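Local coordinates for protein PAN2-PAN3 deadenylation complex catalytic subunit pan2 (Neurospora crassa, PDB 4CZW) that probably shortens the poly(A) tails of mRNA as the metal-dependent exonuclease subunit of the PAN2-PAN3 deadenylation complex, at residues S478-Q483 with G488-D493; V413-N418 with L429-E434; N47-S52 with K135-F140; F140-I145 with R178-D183; L288-G293 with I372-A377. All blocks are in the same frame, centred on the assembly; numbering follows the deposited sequence.

This chain is the piece of Pan2 that carries the ubiquitin-protease-like domain, predicted to be inactive, and the exonuclease domain. From the N terminus, contact 3 comes first, closing a long loop back onto helix 130-149; contact 4 starts on the same helix, at the shared Phe140, and joins it to helix 172-180. Contact 5 then bridges the loop entering strand 291-297 and helix 374-377, still in the protease-like domain. Contact 2 closes a short loop leading toward strand 441-451, and contact 1 closes the nuclease hairpin of strands 471-481 and 490-496. All five follow in series, with no nesting or crossing. Contacts 1 and 2 touch through the Arg481-Glu434 salt bridge and the packing of Phe491 on Leu429.

Contact 1. Residues S478-Q483 with G488-D493; sequences SVVRGQ and GVAFID
The Phe491 ring lies against Val479, its CZ 3.4 Å from Val479 CG1, with Val479 O over one ring face. The pair sits at a classic beta bulge of the 471-481/490-496 hairpin in the exonuclease domain: Phe491 and Ile492 both face Val479, whose O accepts from Phe491 N (3.1 Å) and Ile492 N (3.3 Å). The first bond runs in the carbonyl plane, the second 15° out of it. Val479 N returns a bond to Ile492 O, and the two side chains lie alongside each other, CB to CB 3.8 Å. On the sheet face of Val480 and Ala490, CG2 of the valine meets the alanine CB, covered by helix 604-623. Ser478 OG comes 2.8 Å from Asp493 OD1 and also bonds Ser604; Asp493 OD1 pairs with Arg476, and Asp493 OD2 bonds Thr425 OG1. The side chain of Ser478 lies about 6 Å from those of Asp445 and Glu447, probable ligands of the catalytic metals. Beyond the bulge the extended Arg481 chain runs beside Val489, bringing one face of its guanidinium over Phe491 CB, while Glu434 pairs with NE. An alanine here is likely to leave Glu434 without this ionic partner and uncover the flank of Phe491. Arg481 N and Arg481 NH1 reach Val489 O from opposite faces of its plane, at 3.1 and 3.3 Å.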
# COMPACT_ATOMS: atom_id res chain seq x y z
N SER A 478 -21.96 8.34 5.52
CA SER A 478 -23.10 7.85 6.29
C SER A 478 -23.33 6.36 6.05
O SER A 478 -23.53 5.92 4.92
CB SER A 478 -24.36 8.63 5.93
OG SER A 478 -24.19 10.02 6.16
N VAL A 479 -23.31 5.58 7.13
CA VAL A 479 -23.62 4.16 7.04
C VAL A 479 -24.85 3.85 7.89
O VAL A 479 -24.96 4.29 9.04
CB VAL A 479 -22.44 3.29 7.50
CG1 VAL A 479 -22.65 1.85 7.05
CG2 VAL A 479 -21.14 3.82 6.93
N VAL A 480 -25.77 3.09 7.32
CA VAL A 480 -27.09 2.88 7.90
C VAL A 480 -27.42 1.40 8.09
O VAL A 480 -27.11 0.58 7.23
CB VAL A 480 -28.18 3.57 7.03
CG1 VAL A 480 -29.56 3.02 7.33
CG2 VAL A 480 -28.13 5.08 7.21
N ARG A 481 -28.04 1.07 9.22
CA ARG A 481 -28.52 -0.28 9.48
C ARG A 481 -29.46 -0.76 8.38
O ARG A 481 -30.43 -0.09 8.04
CB ARG A 481 -29.24 -0.35 10.84
CG ARG A 481 -28.35 -0.08 12.04
CD ARG A 481 -29.16 -0.06 13.32
NE ARG A 481 -28.32 0.07 14.50
CZ ARG A 481 -27.92 1.23 15.01
NH1 ARG A 481 -28.28 2.36 14.44
NH2 ARG A 481 -27.15 1.25 16.10
N GLY A 482 -29.17 -1.94 7.83
CA GLY A 482 -29.97 -2.48 6.75
C GLY A 482 -30.97 -3.53 7.20
O GLY A 482 -31.70 -4.09 6.39
N GLN A 483 -31.00 -3.79 8.51
CA GLN A 483 -31.90 -4.79 9.07
C GLN A 483 -32.06 -4.61 10.57
O GLN A 483 -31.38 -3.79 11.18
CB GLN A 483 -31.38 -6.20 8.75
CG GLN A 483 -29.96 -6.45 9.24
CD GLN A 483 -29.20 -7.40 8.34
OE1 GLN A 483 -29.24 -7.28 7.11
NE2 GLN A 483 -28.49 -8.35 8.94
N GLY A 488 -32.78 1.32 9.08
CA GLY A 488 -32.91 2.67 8.55
C GLY A 488 -32.19 3.69 9.41
O GLY A 488 -31.93 4.81 8.98
N VAL A 489 -31.87 3.30 10.64
CA VAL A 489 -31.18 4.19 11.57
C VAL A 489 -29.67 4.14 11.36
O VAL A 489 -29.06 3.07 11.34
CB VAL A 489 -31.49 3.82 13.04
CG1 VAL A 489 -30.79 4.78 13.99
CG2 VAL A 489 -32.99 3.84 13.28
N ALA A 490 -29.07 5.32 11.19
CA ALA A 490 -27.63 5.42 10.95
C ALA A 490 -26.83 5.13 12.22
O ALA A 490 -27.21 5.54 13.31
CB ALA A 490 -27.28 6.79 10.41
N PHE A 491 -25.72 4.41 12.06
CA PHE A 491 -24.81 4.17 13.17
C PHE A 491 -23.45 4.81 12.88
O PHE A 491 -22.58 4.86 13.75
CB PHE A 491 -24.65 2.67 13.43
CG PHE A 491 -24.08 1.89 12.28
CD1 PHE A 491 -24.91 1.40 11.28
CD2 PHE A 491 -22.73 1.62 12.21
CE1 PHE A 491 -24.38 0.68 10.22
CE2 PHE A 491 -22.20 0.90 11.16
CZ PHE A 491 -23.03 0.43 10.17
N ILE A 492 -23.29 5.30 11.66
CA ILE A 492 -22.12 6.08 11.28
C ILE A 492 -22.54 7.30 10.46
O ILE A 492 -23.20 7.16 9.44
CB ILE A 492 -21.10 5.26 10.46
CG1 ILE A 492 -20.50 4.14 11.30
CG2 ILE A 492 -19.99 6.16 9.94
CD1 ILE A 492 -19.50 3.29 10.55
N ASP A 493 -22.16 8.48 10.93
CA ASP A 493 -22.40 9.71 10.18
C ASP A 493 -21.24 10.67 10.42
O ASP A 493 -21.40 11.72 11.05
CB ASP A 493 -23.73 10.36 10.58
CG ASP A 493 -24.12 11.50 9.66
OD1 ASP A 493 -23.71 11.49 8.48
OD2 ASP A 493 -24.83 12.42 10.12

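Contact 2. Residues V413-N418 with L429-E434; sequences VLFRDN and LDRETE
Phe415, in the short, weakly bonded helix about 412-415, fits its ring against an Asx turn and the residues round it in the loop that leads to strand 441-451. Its CG is anti to the carbonyl carbon (chi1 -50°), which turns the ring toward Leu429 and Arg431. Arg431 CG sits over one face, 4.1 Å from the ring centroid and 14° off the normal, a CH-pi contact; Leu414 CB lies over the opposite face. The edge is lined by backbone oxygens, with Phe415 CD1 3.3 Å from Leu429 O, and nearby Phe415 CE1 meets Leu429 CB at 3.8 Å. The Arg431 chain bends at chi3 and folds back, so that one guanidinium face rests on Phe415 CB, the guanidinium and ring planes 50° apart. Across the contact the protein makes no direct hydrogen bond; instead one water gives to Leu414 O and accepts from Leu429 N. The loop holds its own shape. Glu434 OE1 takes Asp430 N on its anti lone pair (2.9 Å), and both Glu434 oxygens also serve salt bridges to Arg481 and Arg486. Asp430 OD2 closes the Asx turn, gripped by Glu432 N from one face of the carboxylate and Thr433 OG1 from the other, and by Thr433 N, at 3.0 Å, on the anti lone pair.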
# COMPACT_ATOMS: atom_id res chain seq x y z
N VAL A 413 -13.27 0.57 17.09
CA VAL A 413 -13.48 1.85 16.43
C VAL A 413 -14.95 2.04 16.06
O VAL A 413 -15.43 3.17 15.92
CB VAL A 413 -12.59 1.98 15.17
CG1 VAL A 413 -13.00 0.97 14.11
CG2 VAL A 413 -12.63 3.40 14.61
N LEU A 414 -15.68 0.94 15.92
CA LEU A 414 -17.09 0.98 15.53
C LEU A 414 -17.99 1.37 16.70
O LEU A 414 -19.08 1.90 16.49
CB LEU A 414 -17.53 -0.37 14.97
CG LEU A 414 -16.85 -0.86 13.69
CD1 LEU A 414 -17.35 -2.24 13.31
CD2 LEU A 414 -17.07 0.12 12.55
N PHE A 415 -17.53 1.11 17.92
CA PHE A 415 -18.37 1.30 19.10
C PHE A 415 -17.95 2.50 19.95
O PHE A 415 -18.68 2.92 20.85
CB PHE A 415 -18.35 0.04 19.96
CG PHE A 415 -18.63 -1.22 19.19
CD1 PHE A 415 -19.92 -1.56 18.84
CD2 PHE A 415 -17.60 -2.07 18.83
CE1 PHE A 415 -20.18 -2.73 18.13
CE2 PHE A 415 -17.85 -3.24 18.12
CZ PHE A 415 -19.14 -3.56 17.77
N ARG A 416 -16.77 3.05 19.66
CA ARG A 416 -16.23 4.15 20.46
C ARG A 416 -16.97 5.46 20.21
O ARG A 416 -17.31 5.78 19.07
CB ARG A 416 -14.74 4.32 20.18
CG ARG A 416 -14.06 5.38 21.05
CD ARG A 416 -12.55 5.39 20.86
NE ARG A 416 -11.93 4.15 21.31
CZ ARG A 416 -11.53 3.18 20.49
NH1 ARG A 416 -11.69 3.31 19.18
NH2 ARG A 416 -10.98 2.08 20.98
N ASP A 417 -17.20 6.22 21.28
CA ASP A 417 -17.87 7.51 21.18
C ASP A 417 -16.97 8.64 21.68
O ASP A 417 -16.60 8.68 22.85
CB ASP A 417 -19.17 7.50 21.98
CG ASP A 417 -19.94 8.81 21.85
OD1 ASP A 417 -19.77 9.51 20.84
OD2 ASP A 417 -20.72 9.13 22.77
N ASN A 418 -16.61 9.55 20.78
CA ASN A 418 -15.80 10.71 21.13
C ASN A 418 -16.45 12.00 20.67
O ASN A 418 -15.78 13.01 20.46
CB ASN A 418 -14.40 10.58 20.52
CG ASN A 418 -13.62 9.41 21.08
OD1 ASN A 418 -13.78 9.04 22.25
ND2 ASN A 418 -12.77 8.81 20.26
N LEU A 429 -23.53 1.51 17.11
CA LEU A 429 -23.82 0.09 17.27
C LEU A 429 -23.65 -0.35 18.72
O LEU A 429 -22.71 0.06 19.39
CB LEU A 429 -22.90 -0.75 16.37
CG LEU A 429 -23.08 -0.61 14.86
CD1 LEU A 429 -22.01 -1.40 14.12
CD2 LEU A 429 -24.47 -1.06 14.44
N ASP A 430 -24.58 -1.17 19.19
CA ASP A 430 -24.46 -1.74 20.53
C ASP A 430 -23.38 -2.81 20.52
O ASP A 430 -23.38 -3.70 19.67
CB ASP A 430 -25.79 -2.32 21.00
CG ASP A 430 -25.76 -2.76 22.45
OD1 ASP A 430 -25.90 -1.89 23.34
OD2 ASP A 430 -25.60 -3.97 22.70
N ARG A 431 -22.45 -2.72 21.47
CA ARG A 431 -21.29 -3.60 21.51
C ARG A 431 -21.69 -5.06 21.75
O ARG A 431 -20.94 -5.98 21.40
CB ARG A 431 -20.32 -3.13 22.60
CG ARG A 431 -18.90 -3.64 22.44
CD ARG A 431 -18.02 -3.18 23.59
NE ARG A 431 -18.15 -1.75 23.84
CZ ARG A 431 -17.36 -0.82 23.30
NH1 ARG A 431 -16.38 -1.18 22.48
NH2 ARG A 431 -17.55 0.46 23.58
N GLU A 432 -22.86 -5.26 22.34
CA GLU A 432 -23.31 -6.59 22.72
C GLU A 432 -24.22 -7.23 21.67
O GLU A 432 -24.06 -8.41 21.34
CB GLU A 432 -24.03 -6.54 24.06
CG GLU A 432 -24.59 -7.88 24.52
CD GLU A 432 -25.41 -7.77 25.79
OE1 GLU A 432 -25.55 -6.64 26.31
OE2 GLU A 432 -25.92 -8.80 26.27
N THR A 433 -25.16 -6.46 21.15
CA THR A 433 -26.21 -7.01 20.29
C THR A 433 -26.01 -6.74 18.80
O THR A 433 -26.51 -7.49 17.96
CB THR A 433 -27.59 -6.46 20.70
OG1 THR A 433 -27.60 -5.03 20.56
CG2 THR A 433 -27.91 -6.83 22.14
N GLU A 434 -25.27 -5.69 18.48
CA GLU A 434 -25.10 -5.30 17.08
C GLU A 434 -23.66 -5.46 16.59
O GLU A 434 -23.03 -4.50 16.15
CB GLU A 434 -25.55 -3.85 16.88
CG GLU A 434 -27.05 -3.64 17.03
CD GLU A 434 -27.46 -2.20 16.79
OE1 GLU A 434 -26.77 -1.29 17.30
OE2 GLU A 434 -28.48 -1.98 16.11
O HOH W 1 -21.71 2.58 15.17

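Contact 3. Residues N47-S52 with K135-F140; sequences NSYANS and KNLTMF
Leu137 of helix 130-149 meets Tyr49 and Ala50 through apolar contacts, in the helical core of the ubiquitin-protease-like domain. Its CD2 methyl rests 3.6 Å from Ala50 CB and 3.8 Å from Tyr49 CE2, so one branch touches both residues. The tyrosine ring is approached obliquely, and Leu137 CB lies 3.8 Å from Tyr49 OH. Leucine CG stands opposite the backbone N (chi1 -179°), which carries the isobutyl end across toward Ala50. Tyr49 CG, by contrast, sits between its own N and carbonyl carbon (chi1 71°), swinging the ring alongside helix 130-149, where Leu133 and Val134 also touch it. Leu106 and Leu109 of helix 103-109 add to the apolar surroundings. Polar interactions run elsewhere: Tyr49 OH bonds to Val120 O, and Asn47 OD1 to Glu122 N. By comparison with active ubiquitin-specific proteases, the neighbouring Ser48 probably stands where the catalytic cysteine would be, in keeping with the predicted inactivity of this domain. With no hydrogen bond between the two segments, the contact depends on shape and the burial of carbon, and the hydroxyl of Tyr49 probably helps to hold its ring in place through the bond to Val120 O.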
# COMPACT_ATOMS: atom_id res chain seq x y z
N ASN A 47 3.07 12.21 -6.04
CA ASN A 47 3.97 11.21 -5.48
C ASN A 47 3.60 9.79 -5.90
O ASN A 47 3.74 8.85 -5.12
CB ASN A 47 4.01 11.31 -3.95
CG ASN A 47 4.39 12.69 -3.46
OD1 ASN A 47 5.29 13.33 -4.01
ND2 ASN A 47 3.70 13.17 -2.43
N SER A 48 3.13 9.64 -7.13
CA SER A 48 2.74 8.33 -7.65
C SER A 48 3.96 7.50 -8.05
O SER A 48 3.83 6.38 -8.55
CB SER A 48 1.79 8.47 -8.84
OG SER A 48 2.40 9.22 -9.89
N TYR A 49 5.15 8.06 -7.84
CA TYR A 49 6.39 7.34 -8.07
C TYR A 49 6.49 6.15 -7.11
O TYR A 49 7.23 5.20 -7.35
CB TYR A 49 7.60 8.26 -7.89
CG TYR A 49 7.86 8.67 -6.45
CD1 TYR A 49 7.27 9.81 -5.91
CD2 TYR A 49 8.70 7.92 -5.63
CE1 TYR A 49 7.51 10.18 -4.60
CE2 TYR A 49 8.93 8.28 -4.32
CZ TYR A 49 8.34 9.42 -3.81
OH TYR A 49 8.58 9.78 -2.51
N ALA A 50 5.73 6.23 -6.02
CA ALA A 50 5.74 5.23 -4.97
C ALA A 50 5.14 3.89 -5.41
O ALA A 50 5.35 2.87 -4.75
CB ALA A 50 4.99 5.75 -3.76
N ASN A 51 4.41 3.91 -6.52
CA ASN A 51 3.69 2.73 -7.00
C ASN A 51 4.57 1.49 -7.13
O ASN A 51 4.20 0.42 -6.65
CB ASN A 51 3.03 3.03 -8.35
CG ASN A 51 1.84 3.96 -8.23
OD1 ASN A 51 1.25 4.09 -7.15
ND2 ASN A 51 1.47 4.60 -9.33
N SER A 52 5.72 1.64 -7.77
CA SER A 52 6.64 0.53 -7.98
C SER A 52 7.12 -0.04 -6.65
O SER A 52 7.23 -1.26 -6.49
CB SER A 52 7.83 0.96 -8.82
OG SER A 52 7.41 1.53 -10.05
N LYS A 135 14.32 6.08 -3.59
CA LYS A 135 15.41 5.70 -2.70
C LYS A 135 15.15 6.26 -1.31
O LYS A 135 15.23 5.55 -0.31
CB LYS A 135 16.75 6.21 -3.22
CG LYS A 135 17.37 5.35 -4.30
CD LYS A 135 18.63 5.98 -4.85
CE LYS A 135 19.22 5.16 -5.97
NZ LYS A 135 20.40 5.83 -6.58
N ASN A 136 14.85 7.55 -1.26
CA ASN A 136 14.55 8.24 -0.02
C ASN A 136 13.31 7.66 0.65
O ASN A 136 13.27 7.48 1.87
CB ASN A 136 14.37 9.74 -0.26
CG ASN A 136 15.65 10.40 -0.73
OD1 ASN A 136 16.75 9.96 -0.41
ND2 ASN A 136 15.51 11.48 -1.50
N LEU A 137 12.29 7.37 -0.16
CA LEU A 137 11.04 6.83 0.36
C LEU A 137 11.23 5.45 0.97
O LEU A 137 10.64 5.14 2.01
CB LEU A 137 9.99 6.76 -0.75
CG LEU A 137 8.62 6.23 -0.31
CD1 LEU A 137 7.97 7.17 0.69
CD2 LEU A 137 7.73 6.03 -1.52
N THR A 138 12.06 4.64 0.33
CA THR A 138 12.36 3.30 0.83
C THR A 138 12.98 3.38 2.22
O THR A 138 12.64 2.61 3.12
CB THR A 138 13.32 2.55 -0.11
OG1 THR A 138 12.77 2.53 -1.44
CG2 THR A 138 13.52 1.11 0.36
N MSE A 139 13.89 4.33 2.40
CA MSE A 139 14.51 4.56 3.70
C MSE A 139 13.53 5.22 4.66
O MSE A 139 13.49 4.88 5.85
CB MSE A 139 15.77 5.43 3.54
CG MSE A 139 16.88 4.77 2.74
SE MSE A 139 18.48 5.87 2.58
CE MSE A 139 17.79 7.28 1.43
N PHE A 140 12.73 6.15 4.15
CA PHE A 140 11.75 6.87 4.96
C PHE A 140 10.66 5.93 5.47
O PHE A 140 10.28 6.00 6.64
CB PHE A 140 11.13 8.01 4.15
CG PHE A 140 10.22 8.90 4.95
CD1 PHE A 140 10.74 9.89 5.76
CD2 PHE A 140 8.84 8.75 4.89
CE1 PHE A 140 9.91 10.71 6.50
CE2 PHE A 140 8.01 9.57 5.62
CZ PHE A 140 8.54 10.55 6.43

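Contact 4. Residues F140-I145 with R178-D183; sequences FLFDKI and RLLETD
Leu180, the last helical residue of 172-180, splits its two methyls between Phe142 and Ile145 of helix 130-149. Its CG lies beside the backbone N, opposite the carbonyl carbon (chi1 -55°), and with chi2 extended the methyls reach different partners: CD2 comes 3.7 Å from Phe142 CE2, meeting the ring obliquely, while CD1 is 4.2 Å from Ile145 CG1 and 3.9 Å from Phe142 O. A chi1 of -90° swings the phenylalanine ring toward Leu180, and its CD2-CE2 side meets the leucine. Ile145 takes the torsion that places CG1 between N and the carbonyl carbon (chi1 70°), and this brings its ethyl arm toward Leu180, the two side chains crossing near a right angle. One turn of helix separates Phe142 from Ile145, so both serve the same face of helix 130-149. The side-chain contacts are apolar, with no hydrogen bond between the segments. Ile145 also lies near a zinc site, its side chain about 7 Å from that of the ligand His70. Leu63 and Met66 of helix 61-71 pack on this cluster, Leu82 and Leu85 of helix 81-94 back Ile145, and just past Leu180 the chain leaves the helix for strand 183-190.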
# COMPACT_ATOMS: atom_id res chain seq x y z
N PHE A 140 12.73 6.15 4.15
CA PHE A 140 11.75 6.87 4.96
C PHE A 140 10.66 5.93 5.47
O PHE A 140 10.28 6.00 6.64
CB PHE A 140 11.13 8.01 4.15
CG PHE A 140 10.22 8.90 4.95
CD1 PHE A 140 10.74 9.89 5.76
CD2 PHE A 140 8.84 8.75 4.89
CE1 PHE A 140 9.91 10.71 6.50
CE2 PHE A 140 8.01 9.57 5.62
CZ PHE A 140 8.54 10.55 6.43
N LEU A 141 10.15 5.07 4.60
CA LEU A 141 9.09 4.14 4.96
C LEU A 141 9.55 3.11 5.98
O LEU A 141 8.89 2.90 7.00
CB LEU A 141 8.53 3.44 3.72
CG LEU A 141 7.45 4.19 2.95
CD1 LEU A 141 6.95 3.36 1.78
CD2 LEU A 141 6.30 4.56 3.88
N PHE A 142 10.68 2.46 5.70
CA PHE A 142 11.22 1.44 6.59
C PHE A 142 11.47 1.98 7.99
O PHE A 142 11.33 1.25 8.98
CB PHE A 142 12.52 0.86 6.01
CG PHE A 142 12.31 -0.32 5.12
CD1 PHE A 142 11.59 -0.20 3.94
CD2 PHE A 142 12.83 -1.56 5.45
CE1 PHE A 142 11.39 -1.29 3.11
CE2 PHE A 142 12.64 -2.66 4.63
CZ PHE A 142 11.92 -2.52 3.46
N ASP A 143 11.84 3.25 8.08
CA ASP A 143 12.07 3.90 9.37
C ASP A 143 10.75 4.20 10.07
O ASP A 143 10.60 3.94 11.27
CB ASP A 143 12.87 5.19 9.19
CG ASP A 143 13.13 5.90 10.50
OD1 ASP A 143 13.25 5.21 11.54
OD2 ASP A 143 13.22 7.14 10.50
N LYS A 144 9.79 4.73 9.32
CA LYS A 144 8.51 5.13 9.89
C LYS A 144 7.67 3.94 10.34
O LYS A 144 7.11 3.95 11.43
CB LYS A 144 7.72 5.98 8.88
CG LYS A 144 8.23 7.40 8.75
CD LYS A 144 8.11 8.14 10.07
CE LYS A 144 8.62 9.57 9.97
NZ LYS A 144 8.52 10.28 11.27
N ILE A 145 7.58 2.92 9.50
CA ILE A 145 6.76 1.75 9.82
C ILE A 145 7.39 0.92 10.93
O ILE A 145 6.71 0.12 11.58
CB ILE A 145 6.53 0.86 8.58
CG1 ILE A 145 7.82 0.15 8.17
CG2 ILE A 145 5.96 1.68 7.43
CD1 ILE A 145 7.64 -0.81 7.01
N ARG A 178 14.69 -7.37 14.05
CA ARG A 178 15.20 -8.55 13.35
C ARG A 178 14.67 -8.61 11.92
O ARG A 178 15.26 -9.25 11.05
CB ARG A 178 14.83 -9.82 14.12
CG ARG A 178 15.44 -11.10 13.57
CD ARG A 178 15.17 -12.28 14.49
NE ARG A 178 15.74 -13.52 13.96
CZ ARG A 178 15.75 -14.67 14.62
NH1 ARG A 178 15.23 -14.75 15.84
NH2 ARG A 178 16.28 -15.75 14.07
N LEU A 179 13.55 -7.93 11.68
CA LEU A 179 12.89 -7.96 10.38
C LEU A 179 13.46 -6.94 9.40
O LEU A 179 13.59 -7.22 8.21
CB LEU A 179 11.39 -7.73 10.55
CG LEU A 179 10.59 -8.89 11.15
CD1 LEU A 179 9.22 -8.41 11.62
CD2 LEU A 179 10.44 -10.02 10.15
N LEU A 180 13.79 -5.75 9.89
CA LEU A 180 14.16 -4.64 9.00
C LEU A 180 15.57 -4.11 9.22
O LEU A 180 16.17 -3.55 8.30
CB LEU A 180 13.15 -3.50 9.16
CG LEU A 180 11.67 -3.83 8.96
CD1 LEU A 180 10.82 -2.58 9.10
CD2 LEU A 180 11.44 -4.51 7.62
N GLU A 181 16.11 -4.27 10.42
CA GLU A 181 17.39 -3.66 10.76
C GLU A 181 18.60 -4.58 10.54
O GLU A 181 18.51 -5.79 10.71
CB GLU A 181 17.40 -3.18 12.21
CG GLU A 181 16.51 -1.99 12.48
CD GLU A 181 16.81 -1.34 13.82
OE1 GLU A 181 17.90 -1.60 14.37
OE2 GLU A 181 15.96 -0.57 14.31
N THR A 182 19.72 -3.97 10.18
CA THR A 182 21.00 -4.65 10.18
C THR A 182 21.69 -4.38 11.52
O THR A 182 22.27 -3.31 11.72
CB THR A 182 21.91 -4.19 9.03
OG1 THR A 182 21.27 -4.46 7.77
CG2 THR A 182 23.25 -4.91 9.07
N ASP A 183 21.60 -5.34 12.43
CA ASP A 183 22.18 -5.19 13.76
C ASP A 183 23.69 -5.06 13.69
O ASP A 183 24.39 -6.03 13.39
CB ASP A 183 21.78 -6.37 14.65
CG ASP A 183 22.27 -6.22 16.08
OD1 ASP A 183 22.42 -5.07 16.54
OD2 ASP A 183 22.51 -7.25 16.74

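Contact 5. Residues L288-G293 with I372-A377; sequences LPEEIG and ISKVEA
Glu290 and Lys374 meet in a salt bridge, Lys374 NZ giving a hydrogen bond to Glu290 OE2 at 3.1 Å and reaching that oxygen nearly along its C-O axis. The other carboxylate oxygen, Glu290 OE1, is taken by Arg350 in a second salt bridge, so both oxygens have cationic partners. Lys374 gets there by bending at chi2 and chi3 (chi3 -61°), which lays CE beside the same oxygen, 3.3 Å from Glu290 OE2; Asp359 is a further, long and weak ion partner of NZ. Within the protease-like domain the pair joins the loop entering strand 291-297 to helix 374-377, whose N-cap is Ser373: its OG accepts from Glu376 N (3.3 Å, 167°). A methionine in place of Lys374 would probably leave Glu290 OE2 without its charged mate and take this weak ion pair from Asp359. The carboxylate of Glu376 is bonded at OE2 by Ser4 and Tyr13, and Glu291 OE2 by Lys395.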
# COMPACT_ATOMS: atom_id res chain seq x y z
N LEU A 288 22.39 -10.31 -11.81
CA LEU A 288 21.55 -10.29 -10.62
C LEU A 288 20.96 -11.67 -10.35
O LEU A 288 20.12 -12.15 -11.10
CB LEU A 288 20.42 -9.26 -10.76
CG LEU A 288 19.42 -9.21 -9.61
CD1 LEU A 288 20.11 -8.84 -8.30
CD2 LEU A 288 18.29 -8.24 -9.91
N PRO A 289 21.41 -12.31 -9.26
CA PRO A 289 20.90 -13.63 -8.88
C PRO A 289 19.54 -13.54 -8.20
O PRO A 289 19.28 -12.58 -7.48
CB PRO A 289 21.97 -14.15 -7.91
CG PRO A 289 22.50 -12.91 -7.27
CD PRO A 289 22.44 -11.83 -8.32
N GLU A 290 18.69 -14.53 -8.43
CA GLU A 290 17.38 -14.56 -7.78
C GLU A 290 17.49 -15.20 -6.40
O GLU A 290 16.52 -15.28 -5.65
CB GLU A 290 16.37 -15.32 -8.63
CG GLU A 290 16.70 -16.79 -8.83
CD GLU A 290 15.50 -17.61 -9.27
OE1 GLU A 290 14.45 -17.54 -8.59
OE2 GLU A 290 15.60 -18.31 -10.29
N GLU A 291 18.70 -15.66 -6.06
CA GLU A 291 18.92 -16.36 -4.81
C GLU A 291 20.34 -16.13 -4.29
O GLU A 291 21.31 -16.36 -5.01
CB GLU A 291 18.65 -17.85 -4.98
CG GLU A 291 18.35 -18.60 -3.69
CD GLU A 291 17.90 -20.02 -3.94
OE1 GLU A 291 18.58 -20.74 -4.69
OE2 GLU A 291 16.86 -20.42 -3.38
N ILE A 292 20.44 -15.69 -3.04
CA ILE A 292 21.74 -15.46 -2.42
C ILE A 292 21.81 -16.08 -1.03
O ILE A 292 20.78 -16.29 -0.38
CB ILE A 292 22.08 -13.96 -2.30
CG1 ILE A 292 21.00 -13.23 -1.49
CG2 ILE A 292 22.22 -13.33 -3.68
CD1 ILE A 292 21.27 -11.75 -1.32
N GLY A 293 23.02 -16.38 -0.57
CA GLY A 293 23.23 -16.88 0.77
C GLY A 293 24.24 -16.02 1.49
O GLY A 293 25.31 -15.72 0.96
N ILE A 372 5.95 -11.66 -17.45
CA ILE A 372 7.23 -11.72 -18.15
C ILE A 372 8.05 -12.93 -17.72
O ILE A 372 7.76 -13.56 -16.70
CB ILE A 372 8.06 -10.44 -17.92
CG1 ILE A 372 8.30 -10.22 -16.42
CG2 ILE A 372 7.37 -9.23 -18.54
CD1 ILE A 372 9.11 -8.99 -16.11
N SER A 373 9.08 -13.24 -18.50
CA SER A 373 9.98 -14.34 -18.18
C SER A 373 10.98 -13.92 -17.11
O SER A 373 11.11 -12.73 -16.81
CB SER A 373 10.72 -14.81 -19.44
OG SER A 373 11.52 -13.77 -19.98
N LYS A 374 11.68 -14.90 -16.54
CA LYS A 374 12.70 -14.61 -15.54
C LYS A 374 13.84 -13.82 -16.16
O LYS A 374 14.40 -12.92 -15.54
CB LYS A 374 13.23 -15.90 -14.91
CG LYS A 374 14.20 -15.66 -13.77
CD LYS A 374 15.24 -16.77 -13.67
CE LYS A 374 14.60 -18.12 -13.42
NZ LYS A 374 15.62 -19.19 -13.27
N VAL A 375 14.18 -14.18 -17.40
CA VAL A 375 15.25 -13.52 -18.14
C VAL A 375 14.97 -12.03 -18.29
O VAL A 375 15.82 -11.19 -17.96
CB VAL A 375 15.44 -14.15 -19.53
CG1 VAL A 375 16.40 -13.31 -20.37
CG2 VAL A 375 15.94 -15.58 -19.40
N GLU A 376 13.79 -11.70 -18.79
CA GLU A 376 13.37 -10.32 -18.99
C GLU A 376 13.38 -9.54 -17.67
O GLU A 376 13.78 -8.37 -17.63
CB GLU A 376 11.98 -10.27 -19.62
CG GLU A 376 11.34 -8.89 -19.64
CD GLU A 376 12.05 -7.92 -20.56
OE1 GLU A 376 12.82 -8.37 -21.44
OE2 GLU A 376 11.84 -6.69 -20.41
N ALA A 377 12.94 -10.19 -16.60
CA ALA A 377 12.89 -9.56 -15.29
C ALA A 377 14.30 -9.33 -14.74
O ALA A 377 14.52 -8.43 -13.92
CB ALA A 377 12.08 -10.41 -14.33